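PDB 4OJU: SLH domain-containing protein from Pseudoflavonifractor capillosus, which is of unknown function but carries a BspA-type leucine-rich repeat region, putatively protein-binding, and binds magnesium ions. Local coordinates for residues G12-E17 and D40-V45; Y29-A34 and E65-G70; E98-I103 and T118-V123. All coordinates share one frame; numbering follows the deposited sequence. Where two conformers were deposited one is given.

Contact 1: G12-E17 and D40-V45. With EDO (1,2-ethanediol), chain E; EDO (1,2-ethanediol), chain G.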
loop_
_atom_site.group_PDB
_atom_site.type_symbol
_atom_site.label_atom_id
_atom_site.label_comp_id
_atom_site.label_asym_id
_atom_site.label_seq_id
_atom_site.Cartn_x
_atom_site.Cartn_y
_atom_site.Cartn_z
ATOM N N GLY A 12 -1.053 21.615 29.750
ATOM C CA GLY A 12 -2.362 21.060 29.412
ATOM C C GLY A 12 -2.235 19.605 28.984
ATOM O O GLY A 12 -1.701 18.792 29.749
ATOM N N PRO A 13 -2.616 19.238 27.732
ATOM C CA PRO A 13 -2.513 17.827 27.329
ATOM C C PRO A 13 -1.114 17.419 26.848
ATOM O O PRO A 13 -0.886 16.250 26.547
ATOM C CB PRO A 13 -3.518 17.733 26.181
ATOM C CG PRO A 13 -3.420 19.069 25.517
ATOM C CD PRO A 13 -3.234 20.055 26.668
ATOM N N TYR A 14 -0.184 18.381 26.768
ATOM C CA TYR A 14 1.152 18.118 26.232
ATOM C C TYR A 14 2.209 17.860 27.281
ATOM O O TYR A 14 2.346 18.636 28.238
ATOM C CB TYR A 14 1.621 19.323 25.402
ATOM C CG TYR A 14 0.679 19.711 24.298
ATOM C CD1 TYR A 14 0.555 18.928 23.154
ATOM C CD2 TYR A 14 -0.098 20.863 24.391
ATOM C CE1 TYR A 14 -0.318 19.280 22.128
ATOM C CE2 TYR A 14 -0.983 21.217 23.378
ATOM C CZ TYR A 14 -1.077 20.428 22.242
ATOM O OH TYR A 14 -1.946 20.748 21.238
ATOM N N THR A 15 3.004 16.808 27.063
ATOM C CA THR A 15 4.191 16.540 27.881
ATOM C C THR A 15 5.402 16.890 27.037
ATOM O O THR A 15 5.494 16.423 25.913
ATOM C CB THR A 15 4.285 15.078 28.367
ATOM O OG1 THR A 15 3.054 14.680 28.951
ATOM C CG2 THR A 15 5.455 14.867 29.337
ATOM N N PHE A 16 6.338 17.664 27.590
ATOM C CA PHE A 16 7.568 18.000 26.894
ATOM C C PHE A 16 8.768 17.593 27.680
ATOM O O PHE A 16 8.784 17.751 28.914
ATOM C CB PHE A 16 7.685 19.515 26.647
ATOM C CG PHE A 16 6.604 20.119 25.813
ATOM C CD1 PHE A 16 6.702 20.137 24.422
ATOM C CD2 PHE A 16 5.481 20.675 26.408
ATOM C CE1 PHE A 16 5.678 20.686 23.644
ATOM C CE2 PHE A 16 4.481 21.242 25.637
ATOM C CZ PHE A 16 4.577 21.241 24.256
ATOM N N GLU A 17 9.810 17.143 26.962
ATOM C CA GLU A 17 11.100 16.908 27.584
ATOM C C GLU A 17 12.018 17.991 27.068
ATOM O O GLU A 17 12.097 18.201 25.846
ATOM C CB GLU A 17 11.645 15.514 27.293
ATOM C CG GLU A 17 10.979 14.461 28.153
ATOM C CD GLU A 17 11.412 13.039 27.882
ATOM O OE1 GLU A 17 12.031 12.793 26.823
ATOM O OE2 GLU A 17 11.104 12.161 28.716
ATOM N N ASP A 40 -3.314 22.308 18.694
ATOM C CA ASP A 40 -2.553 23.495 18.290
ATOM C C ASP A 40 -1.280 23.434 19.113
ATOM O O ASP A 40 -1.262 23.881 20.251
ATOM C CB ASP A 40 -3.385 24.779 18.516
ATOM C CG ASP A 40 -2.820 26.048 17.894
ATOM O OD1 ASP A 40 -1.898 25.945 17.041
ATOM O OD2 ASP A 40 -3.303 27.140 18.239
ATOM N N ILE A 41 -0.260 22.753 18.597
ATOM C CA ILE A 41 0.977 22.488 19.337
ATOM C C ILE A 41 1.749 23.781 19.598
ATOM O O ILE A 41 2.030 24.507 18.644
ATOM C CB ILE A 41 1.865 21.434 18.601
ATOM C CG1 ILE A 41 1.141 20.076 18.453
ATOM C CG2 ILE A 41 3.226 21.283 19.292
ATOM C CD1 ILE A 41 1.836 19.058 17.459
ATOM N N PRO A 42 2.133 24.071 20.866
ATOM C CA PRO A 42 2.898 25.315 21.123
ATOM C C PRO A 42 4.292 25.253 20.499
ATOM O O PRO A 42 4.896 24.179 20.423
ATOM C CB PRO A 42 2.962 25.409 22.645
ATOM C CG PRO A 42 2.594 24.081 23.157
ATOM C CD PRO A 42 1.871 23.313 22.108
ATOM N N ALA A 43 4.776 26.408 20.027
ATOM C CA ALA A 43 6.104 26.542 19.418
ATOM C C ALA A 43 7.207 26.571 20.482
ATOM O O ALA A 43 8.378 26.383 20.166
ATOM C CB ALA A 43 6.161 27.821 18.593
ATOM N N SER A 44 6.839 26.866 21.727
ATOM C CA SER A 44 7.807 26.911 22.812
ATOM C C SER A 44 7.190 26.431 24.129
ATOM O O SER A 44 5.970 26.362 24.262
ATOM C CB SER A 44 8.389 28.315 22.974
ATOM O OG SER A 44 7.424 29.213 23.488
ATOM N N VAL A 45 8.046 26.073 25.082
ATOM C CA VAL A 45 7.637 25.601 26.407
ATOM C C VAL A 45 8.535 26.296 27.445
ATOM O O VAL A 45 9.714 26.538 27.176
ATOM C CB VAL A 45 7.635 24.045 26.501
ATOM C CG1 VAL A 45 8.991 23.454 26.162
ATOM C CG2 VAL A 45 7.160 23.556 27.859
HETATM C C1 EDO E . 0.061 28.809 19.971
HETATM O O1 EDO E . 0.207 27.917 18.873
HETATM C C2 EDO E . -0.693 28.111 21.115
HETATM O O2 EDO E . -0.185 26.801 21.267
HETATM C C1 EDO G . 5.526 29.848 26.127
HETATM O O1 EDO G . 6.567 28.892 26.234
HETATM C C2 EDO G . 4.293 29.355 26.906
HETATM O O2 EDO G . 4.665 29.149 28.262
HETATM O O HOH W 1 -3.967 22.300 21.670
#
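Strand 14-17 runs past the turn that leads through I41 and P42 into strand 44-45, with no clear hydrogen bond between the two backbones and CA atoms 8.2 Å apart for Y14 and I41 and 7.6 Å for F16 and V45. Side chains fill that gap. As alternate residues of a strand, Y14 and F16 put their rings on the same side, and the shared torsion, CG anti to the carbonyl carbon, turns them alike. P42 touches both: its CD lies over one face of the Y14 ring in a CH-pi contact, 4.0 Å from the centroid, while its CG comes within 3.6 Å of F16 CZ. P13 CG covers the opposite Y14 face near the rim, so the tyrosine is held between two prolines, and I41 CG1 adds an apolar contact at CE1. A second CH-pi contact sets V45 CB over the face of F16, 4.2 Å from the centroid, with V45 CG2 against CD2. The phenol end is polar: one water binds Y14 OH at 2.6 Å and accepts from D40 N at 3.0 Å. A leucine in place of Y14 would remove the ring and hydroxyl, and would probably lose both the proline packing on its two faces and the water link to D40. Beyond the pair, F16 also rests on V55 and I41 on L26 and I58. This is hydrophobic core packing where the antiparallel strands 5-11, 14-19 and 24-29 join the sheet, 24-29 pairing parallel with 52-58, consistent with an N-terminal cap on the repeat solenoid.

Contact 2: Y29-A34 and E65-G70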
loop_
_atom_site.group_PDB
_atom_site.type_symbol
_atom_site.label_atom_id
_atom_site.label_comp_id
_atom_site.label_asym_id
_atom_site.label_seq_id
_atom_site.Cartn_x
_atom_site.Cartn_y
_atom_site.Cartn_z
ATOM N N TYR A 29 0.789 13.352 24.052
ATOM C CA TYR A 29 -0.465 14.082 24.013
ATOM C C TYR A 29 -1.471 13.260 24.806
ATOM O O TYR A 29 -1.720 12.101 24.469
ATOM C CB TYR A 29 -0.935 14.306 22.586
ATOM C CG TYR A 29 -2.252 15.041 22.482
ATOM C CD1 TYR A 29 -2.306 16.434 22.570
ATOM C CD2 TYR A 29 -3.433 14.355 22.224
ATOM C CE1 TYR A 29 -3.500 17.124 22.376
ATOM C CE2 TYR A 29 -4.641 15.031 22.058
ATOM C CZ TYR A 29 -4.663 16.419 22.105
ATOM O OH TYR A 29 -5.838 17.098 21.890
ATOM N N ASP A 30 -2.025 13.854 25.858
ATOM C CA ASP A 30 -2.983 13.173 26.712
ATOM C C ASP A 30 -4.372 13.709 26.394
ATOM O O ASP A 30 -4.734 14.801 26.822
ATOM C CB ASP A 30 -2.628 13.356 28.199
ATOM C CG ASP A 30 -3.514 12.611 29.192
ATOM O OD1 ASP A 30 -4.605 12.132 28.789
ATOM O OD2 ASP A 30 -3.114 12.496 30.367
ATOM N N GLU A 31 -5.148 12.900 25.691
ATOM C CA GLU A 31 -6.523 13.179 25.283
ATOM C C GLU A 31 -7.407 13.687 26.373
ATOM O O GLU A 31 -8.249 14.554 26.130
ATOM C CB GLU A 31 -7.173 11.868 24.836
ATOM C CG GLU A 31 -7.236 11.688 23.358
ATOM C CD GLU A 31 -7.888 10.363 23.045
ATOM O OE1 GLU A 31 -8.887 9.998 23.706
ATOM O OE2 GLU A 31 -7.356 9.660 22.169
ATOM N N SER A 32 -7.325 13.029 27.542
ATOM C CA SER A 32 -8.195 13.307 28.684
ATOM C C SER A 32 -7.974 14.711 29.233
ATOM O O SER A 32 -8.826 15.218 29.962
ATOM C CB SER A 32 -7.990 12.263 29.781
ATOM O OG SER A 32 -6.709 12.359 30.383
ATOM N N LEU A 33 -6.852 15.358 28.868
ATOM C CA LEU A 33 -6.567 16.699 29.370
ATOM C C LEU A 33 -6.796 17.782 28.312
ATOM O O LEU A 33 -6.651 18.970 28.609
ATOM C CB LEU A 33 -5.120 16.778 29.902
ATOM C CG LEU A 33 -4.762 15.902 31.115
ATOM C CD1 LEU A 33 -3.275 15.935 31.377
ATOM C CD2 LEU A 33 -5.525 16.352 32.372
ATOM N N ALA A 34 -7.165 17.391 27.089
ATOM C CA ALA A 34 -7.353 18.347 25.992
ATOM C C ALA A 34 -8.703 19.055 26.049
ATOM O O ALA A 34 -9.703 18.443 26.433
ATOM C CB ALA A 34 -7.211 17.640 24.659
ATOM N N GLU A 65 -2.688 6.720 18.278
ATOM C CA GLU A 65 -4.047 6.275 18.596
ATOM C C GLU A 65 -4.844 7.320 19.396
ATOM O O GLU A 65 -5.600 6.937 20.292
ATOM C CB GLU A 65 -4.013 4.942 19.389
ATOM C CG GLU A 65 -3.513 3.737 18.608
ATOM C CD GLU A 65 -2.780 2.662 19.394
ATOM O OE1 GLU A 65 -2.877 2.662 20.646
ATOM O OE2 GLU A 65 -2.113 1.813 18.753
ATOM N N THR A 66 -4.678 8.624 19.099
ATOM C CA THR A 66 -5.454 9.659 19.819
ATOM C C THR A 66 -6.653 10.057 18.958
ATOM O O THR A 66 -6.748 9.648 17.801
ATOM C CB THR A 66 -4.604 10.857 20.269
ATOM O OG1 THR A 66 -4.014 11.452 19.117
ATOM C CG2 THR A 66 -3.542 10.475 21.286
ATOM N N ASN A 67 -7.567 10.847 19.524
ATOM C CA ASN A 67 -8.829 11.230 18.881
ATOM C C ASN A 67 -8.716 12.551 18.110
ATOM O O ASN A 67 -9.742 13.140 17.768
ATOM C CB ASN A 67 -9.911 11.368 19.975
ATOM C CG ASN A 67 -9.655 12.506 20.954
ATOM O OD1 ASN A 67 -8.613 13.175 20.940
ATOM N ND2 ASN A 67 -10.595 12.759 21.839
ATOM N N ILE A 68 -7.492 13.056 17.894
ATOM C CA ILE A 68 -7.338 14.359 17.246
ATOM C C ILE A 68 -7.954 14.369 15.838
ATOM O O ILE A 68 -7.888 13.374 15.117
ATOM C CB ILE A 68 -5.870 14.855 17.228
ATOM C CG1 ILE A 68 -4.931 13.910 16.439
ATOM C CG2 ILE A 68 -5.366 15.116 18.664
ATOM C CD1 ILE A 68 -3.531 14.588 16.047
ATOM N N THR A 69 -8.579 15.491 15.483
ATOM C CA THR A 69 -9.205 15.698 14.174
ATOM C C THR A 69 -8.318 16.583 13.308
ATOM O O THR A 69 -8.408 16.554 12.086
ATOM C CB THR A 69 -10.601 16.305 14.327
ATOM O OG1 THR A 69 -10.503 17.466 15.155
ATOM C CG2 THR A 69 -11.616 15.312 14.906
ATOM N N GLY A 70 -7.492 17.381 13.953
ATOM C CA GLY A 70 -6.595 18.306 13.276
ATOM C C GLY A 70 -5.379 18.626 14.108
ATOM O O GLY A 70 -5.391 18.451 15.329
HETATM O O HOH W 2 -8.120 15.719 21.737
HETATM O O HOH W 3 -8.401 7.605 20.910
HETATM O O HOH W 4 -10.224 15.125 24.371
#
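Apolar contact between these two loops centres on the ring of Y29, whose CG lies anti to the backbone N (chi1 179°), which sends the ring toward T66 and I68. The CG2 methyl of I68 approaches the ring obliquely, 3.5 Å from Y29 CE2, and the T66 CG2 methyl sits at the ring edge, near its plane. F63 stacks on the same ring and Y14 also meets it, placing the tyrosine in an aromatic cluster with these two.

Stacking of polar planes forms the second group. E31 extends beyond CG and meets N67 tip to tip, its carboxylate and the amide lying 16° apart as stacked planes; E31 CG is 3.2 Å from N67 OD1. The same carboxylate reaches the backbone beside it, with OE2 2.9 Å from N67 N.

Water supplies the hydrogen bonds across the contact. One molecule donates to both Y29 OH and N67 OD1, at 2.7 Å each, in the plane of the tyrosine ring at its edge. A second donates to E31 OE2 at 2.6 Å and to E65 O. A third donates to E31 O and accepts a weak bond from N67 ND2. Within 29-34 itself, S32 OG donates to D30 OD1, while D30 OD2 forms a salt bridge with R28; T66 OG1 bonds F63 O, and the E65 carboxylate turns away to salt bridges with K61 and R82 of the second subunit.

Chemically, then, the contact is an apolar patch round Y29 beside a hydrated polar part, in which N67 makes one firm water bridge through OD1 and a weak one through ND2, and the negative charge of E31 is probably eased by the water that donates to OE2.

Contact 3: E98-I103 and T118-V123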
loop_
_atom_site.group_PDB
_atom_site.type_symbol
_atom_site.label_atom_id
_atom_site.label_comp_id
_atom_site.label_asym_id
_atom_site.label_seq_id
_atom_site.Cartn_x
_atom_site.Cartn_y
_atom_site.Cartn_z
ATOM N N GLU A 98 6.747 25.790 7.457
ATOM C CA GLU A 98 8.078 25.963 6.887
ATOM C C GLU A 98 9.079 26.008 8.025
ATOM O O GLU A 98 8.857 26.736 8.992
ATOM C CB GLU A 98 8.144 27.223 6.012
ATOM C CG GLU A 98 7.343 27.100 4.719
ATOM C CD GLU A 98 7.867 26.146 3.659
ATOM O OE1 GLU A 98 7.135 25.901 2.664
ATOM O OE2 GLU A 98 9.027 25.684 3.801
ATOM N N ASN A 99 10.118 25.131 7.920
ATOM C CA ASN A 99 11.251 24.791 8.803
ATOM C C ASN A 99 11.332 23.274 9.050
ATOM O O ASN A 99 12.404 22.793 9.418
ATOM C CB ASN A 99 11.271 25.531 10.145
ATOM C CG ASN A 99 11.685 26.976 10.043
ATOM O OD1 ASN A 99 12.761 27.312 9.541
ATOM N ND2 ASN A 99 10.829 27.859 10.530
ATOM N N LEU A 100 10.222 22.514 8.850
ATOM C CA LEU A 100 10.251 21.068 8.996
ATOM C C LEU A 100 11.240 20.502 8.010
ATOM O O LEU A 100 11.192 20.907 6.855
ATOM C CB LEU A 100 8.863 20.498 8.735
ATOM C CG LEU A 100 8.688 19.001 8.899
ATOM C CD1 LEU A 100 8.876 18.562 10.403
ATOM C CD2 LEU A 100 7.291 18.595 8.387
ATOM N N ILE A 101 12.156 19.631 8.462
ATOM C CA ILE A 101 13.163 19.041 7.575
ATOM C C ILE A 101 12.899 17.551 7.349
ATOM O O ILE A 101 13.081 17.065 6.231
ATOM C CB ILE A 101 14.598 19.255 8.155
ATOM C CG1 ILE A 101 14.907 20.748 8.484
ATOM C CG2 ILE A 101 15.691 18.646 7.246
ATOM C CD1 ILE A 101 14.926 21.752 7.269
ATOM N N TYR A 102 12.544 16.827 8.424
ATOM C CA TYR A 102 12.387 15.382 8.393
ATOM C C TYR A 102 11.036 14.892 8.852
ATOM O O TYR A 102 10.525 15.335 9.869
ATOM C CB TYR A 102 13.429 14.732 9.320
ATOM C CG TYR A 102 14.849 15.083 8.983
ATOM C CD1 TYR A 102 15.451 14.593 7.828
ATOM C CD2 TYR A 102 15.600 15.911 9.815
ATOM C CE1 TYR A 102 16.762 14.928 7.500
ATOM C CE2 TYR A 102 16.929 16.216 9.520
ATOM C CZ TYR A 102 17.497 15.743 8.350
ATOM O OH TYR A 102 18.792 16.084 8.029
ATOM N N ILE A 103 10.494 13.918 8.136
ATOM C CA ILE A 103 9.278 13.206 8.509
ATOM C C ILE A 103 9.702 11.758 8.617
ATOM O O ILE A 103 10.052 11.141 7.598
ATOM C CB ILE A 103 8.064 13.425 7.579
ATOM C CG1 ILE A 103 7.813 14.951 7.349
ATOM C CG2 ILE A 103 6.824 12.728 8.220
ATOM C CD1 ILE A 103 6.619 15.315 6.352
ATOM N N THR A 118 -0.003 18.657 2.742
ATOM C CA THR A 118 0.841 19.636 2.069
ATOM C C THR A 118 2.202 19.593 2.716
ATOM O O THR A 118 2.317 19.806 3.913
ATOM C CB THR A 118 0.214 21.024 2.084
ATOM O OG1 THR A 118 -1.010 20.929 1.359
ATOM C CG2 THR A 118 1.105 22.075 1.423
ATOM N N ILE A 119 3.232 19.343 1.924
ATOM C CA ILE A 119 4.602 19.248 2.404
ATOM C C ILE A 119 5.293 20.590 2.229
ATOM O O ILE A 119 5.394 21.095 1.112
ATOM C CB ILE A 119 5.357 18.105 1.655
ATOM C CG1 ILE A 119 4.642 16.740 1.751
ATOM C CG2 ILE A 119 6.818 17.990 2.072
ATOM C CD1 ILE A 119 4.377 16.131 3.174
ATOM N N PRO A 120 5.834 21.153 3.322
ATOM C CA PRO A 120 6.568 22.421 3.215
ATOM C C PRO A 120 7.807 22.310 2.331
ATOM O O PRO A 120 8.398 21.224 2.218
ATOM C CB PRO A 120 6.983 22.692 4.662
ATOM C CG PRO A 120 5.992 21.953 5.474
ATOM C CD PRO A 120 5.769 20.696 4.725
ATOM N N ALA A 121 8.224 23.446 1.745
ATOM C CA ALA A 121 9.409 23.515 0.874
ATOM C C ALA A 121 10.710 23.119 1.633
ATOM O O ALA A 121 11.657 22.630 1.017
ATOM C CB ALA A 121 9.551 24.923 0.288
ATOM N N SER A 122 10.730 23.288 2.959
ATOM C CA SER A 122 11.902 22.987 3.790
ATOM C C SER A 122 12.145 21.459 3.973
ATOM O O SER A 122 13.243 21.051 4.335
ATOM C CB SER A 122 11.754 23.667 5.150
ATOM O OG SER A 122 10.570 23.203 5.788
ATOM N N VAL A 123 11.138 20.627 3.754
ATOM C CA VAL A 123 11.273 19.171 3.973
ATOM C C VAL A 123 12.303 18.625 3.002
ATOM O O VAL A 123 12.233 18.918 1.810
ATOM C CB VAL A 123 9.922 18.407 3.901
ATOM C CG1 VAL A 123 10.116 16.882 3.971
ATOM C CG2 VAL A 123 8.989 18.866 5.021
#
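The tight part of this contact gathers round S122, in the type I turn from P120 to V123. Its OG occupies the crowded position between backbone N and carbonyl carbon (chi1 59°), which aims it into the bend of 98-103. There the hydroxyl works both ways: it accepts from N99 N at 2.9 Å and donates to L100 O at 2.6 Å, arriving in the carbonyl plane on a lone pair. One side-chain atom thus ties the N-H of N99 and the carbonyl of the next residue, L100. E98 grips the same turn through its backbone N-H groups. Its chain bends at chi2 (-70°) and brings the carboxylate to the turn, where OE1 takes A121 N at 2.8 Å in a nearly straight bond (161°) and OE2 takes S122 N at 3.1 Å in a more bent one. Both oxygens use their syn lone pairs, so the two adjacent N-H groups are held as a pair in the mouth of the carboxylate.

The apolar core belongs to the packed part too. L100 and V123 lie side by side, pointing the same way, with L100 CD2 3.8 Å from V123 CG2, and the side chains of I103 and I119 cross obliquely, I103 CD1 4.0 Å from I119 CD1. M141 of the third subunit also packs on I119 and V123. The looser side is that of the exposed N99, whose side chain starts away from the turn and whose ND2 bonds weakly to D75 O. E98 OE1 lies close to E142 OE1, which could raise the proton affinity of one of them, though the two N-H groups would favour a charged E98. Equivalent loops stacked turn upon turn, hydrophobic residues inward and backbone polar groups bonded between coils, are characteristic of the solenoid of a leucine-rich repeat protein.

In the fold
Contacts 1 and 2 are neighbours, their centres 13 Å apart, and their segments alternate along the chain. They touch: P13 O lies 2.7 Å from D30 N, a probable hydrogen bond, and Y14 CE1 packs 3.5 Å from Y29 CD1. Contact 3 lies on the other side of the chain's centre, about 20 Å from contact 1 and 23 Å from contact 2 between centres; it shares a mixed sheet with contact 1. The A121 side chain lies about 5 Å from a bound magnesium ion. Of the magnesium-binding residues E105, D112 and D137, which hold no ion in this chain, E105 is about 8 Å from I103 and D112 about 11 Å from E65, between side chains.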